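PDB 1WS6: methyltransferase from Thermus thermophilus, which probably transfers methyl groups, as a methyltransferase of the Rossmann-like class, to a substrate not yet identified. Local coordinates for residues A[10-15]-A[84-89]. Numbering follows the deposited sequence.
Sequences RGVALK and RRTGLG
The nonpolar part of the contact is made by T86, whose CG2 lies 3.5 Å from L14 CD2 and 3.9 Å from V12 CG1. V12 reaches the helix end because CG1 is anti to its backbone N (chi1 171°). The OG1 of T86 turns back instead to N82 O and V83 O, leaving the methyl for V12 and L14. L14 continues inward onto V2 of the paired strand 2-3 and L57 of helix 54-61.

The polar part gathers round R85. Its chi4 of -69° places CZ 3.0 Å from A13 O, and that oxygen sits over one face of the guanidinium. NH1 is 2.6 Å from A13 O, a doubtfully short approach at a poor angle, and no hydrogen bond crosses between the segments; V12 CG1 and K15 NZ approach the guanidinium edge-on.

K15 and R85 bring like charges together, with K15 NZ 3.4 Å from R85 NE. A long, weak ion pair with E81 may partly offset this repulsion, while the K15 backbone N is hydrogen-bonded to N82 OD1.

Helix 73-86 ends here in a Schellman motif with G87, at phi 63°, as its C-prime residue. Segment 10-15 thus meets the end of this Rossmann-fold helix at the surface through methyl packing and a carbonyl oxygen over the face of a cationic group, where any attraction could be electrostatic.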
# COMPACT_ATOMS: atom_id res chain seq x y z
N ARG A 10 -12.34 -5.73 -10.49
CA ARG A 10 -12.96 -4.44 -10.78
C ARG A 10 -14.42 -4.34 -10.36
O ARG A 10 -15.26 -5.16 -10.76
CB ARG A 10 -12.85 -4.16 -12.28
CG ARG A 10 -13.53 -2.90 -12.77
CD ARG A 10 -13.17 -2.69 -14.23
NE ARG A 10 -13.69 -1.46 -14.81
CZ ARG A 10 -14.92 -1.31 -15.28
NH1 ARG A 10 -15.78 -2.32 -15.24
NH2 ARG A 10 -15.29 -0.14 -15.79
N GLY A 11 -14.73 -3.35 -9.53
CA GLY A 11 -16.09 -3.15 -9.08
C GLY A 11 -16.50 -3.76 -7.76
O GLY A 11 -17.48 -3.34 -7.16
N VAL A 12 -15.76 -4.76 -7.29
CA VAL A 12 -16.11 -5.42 -6.02
C VAL A 12 -16.00 -4.51 -4.79
O VAL A 12 -14.98 -3.85 -4.58
CB VAL A 12 -15.23 -6.68 -5.80
CG1 VAL A 12 -15.45 -7.22 -4.39
CG2 VAL A 12 -15.58 -7.74 -6.83
N ALA A 13 -17.05 -4.50 -3.98
CA ALA A 13 -17.09 -3.69 -2.78
C ALA A 13 -16.24 -4.30 -1.68
O ALA A 13 -16.21 -5.52 -1.50
CB ALA A 13 -18.53 -3.54 -2.29
N LEU A 14 -15.54 -3.46 -0.93
CA LEU A 14 -14.70 -3.97 0.13
C LEU A 14 -15.27 -3.58 1.48
O LEU A 14 -15.67 -2.44 1.67
CB LEU A 14 -13.28 -3.42 -0.01
CG LEU A 14 -12.56 -3.78 -1.32
CD1 LEU A 14 -11.19 -3.10 -1.37
CD2 LEU A 14 -12.43 -5.30 -1.41
N LYS A 15 -15.31 -4.53 2.40
CA LYS A 15 -15.80 -4.24 3.74
C LYS A 15 -14.75 -3.34 4.39
O LYS A 15 -13.58 -3.71 4.45
CB LYS A 15 -15.96 -5.53 4.56
CG LYS A 15 -16.98 -6.53 4.04
CD LYS A 15 -17.08 -7.74 4.99
CE LYS A 15 -18.13 -8.78 4.56
NZ LYS A 15 -17.73 -9.63 3.39
N ARG A 84 -11.34 -12.76 0.25
CA ARG A 84 -12.35 -13.74 -0.16
C ARG A 84 -13.34 -13.14 -1.15
O ARG A 84 -13.55 -13.69 -2.23
CB ARG A 84 -13.11 -14.25 1.06
CG ARG A 84 -12.39 -15.36 1.81
CD ARG A 84 -12.74 -16.74 1.26
NE ARG A 84 -13.90 -17.32 1.94
CZ ARG A 84 -14.32 -18.57 1.78
NH1 ARG A 84 -13.68 -19.39 0.96
NH2 ARG A 84 -15.38 -19.01 2.46
N ARG A 85 -13.96 -12.02 -0.79
CA ARG A 85 -14.93 -11.38 -1.67
C ARG A 85 -14.34 -11.11 -3.04
O ARG A 85 -15.00 -11.31 -4.06
CB ARG A 85 -15.42 -10.05 -1.08
CG ARG A 85 -16.10 -10.13 0.27
CD ARG A 85 -16.47 -8.74 0.81
NE ARG A 85 -17.74 -8.23 0.29
CZ ARG A 85 -17.95 -7.86 -0.97
NH1 ARG A 85 -16.98 -7.94 -1.86
NH2 ARG A 85 -19.14 -7.40 -1.34
N THR A 86 -13.09 -10.65 -3.08
CA THR A 86 -12.46 -10.33 -4.34
C THR A 86 -11.93 -11.57 -5.05
O THR A 86 -11.67 -11.56 -6.25
CB THR A 86 -11.30 -9.33 -4.14
OG1 THR A 86 -10.21 -9.97 -3.48
CG2 THR A 86 -11.77 -8.14 -3.30
N GLY A 87 -11.77 -12.66 -4.29
CA GLY A 87 -11.28 -13.88 -4.88
C GLY A 87 -9.87 -13.70 -5.40
O GLY A 87 -9.43 -14.38 -6.32
N LEU A 88 -9.16 -12.76 -4.81
CA LEU A 88 -7.79 -12.49 -5.22
C LEU A 88 -6.81 -13.28 -4.36
O LEU A 88 -7.13 -13.67 -3.23
CB LEU A 88 -7.49 -11.00 -5.11
CG LEU A 88 -8.22 -10.12 -6.13
CD1 LEU A 88 -7.80 -8.67 -5.96
CD2 LEU A 88 -7.90 -10.61 -7.53
N GLY A 89 -5.64 -13.54 -4.92
CA GLY A 89 -4.61 -14.25 -4.20
C GLY A 89 -3.67 -13.19 -3.64
O GLY A 89 -3.05 -12.44 -4.39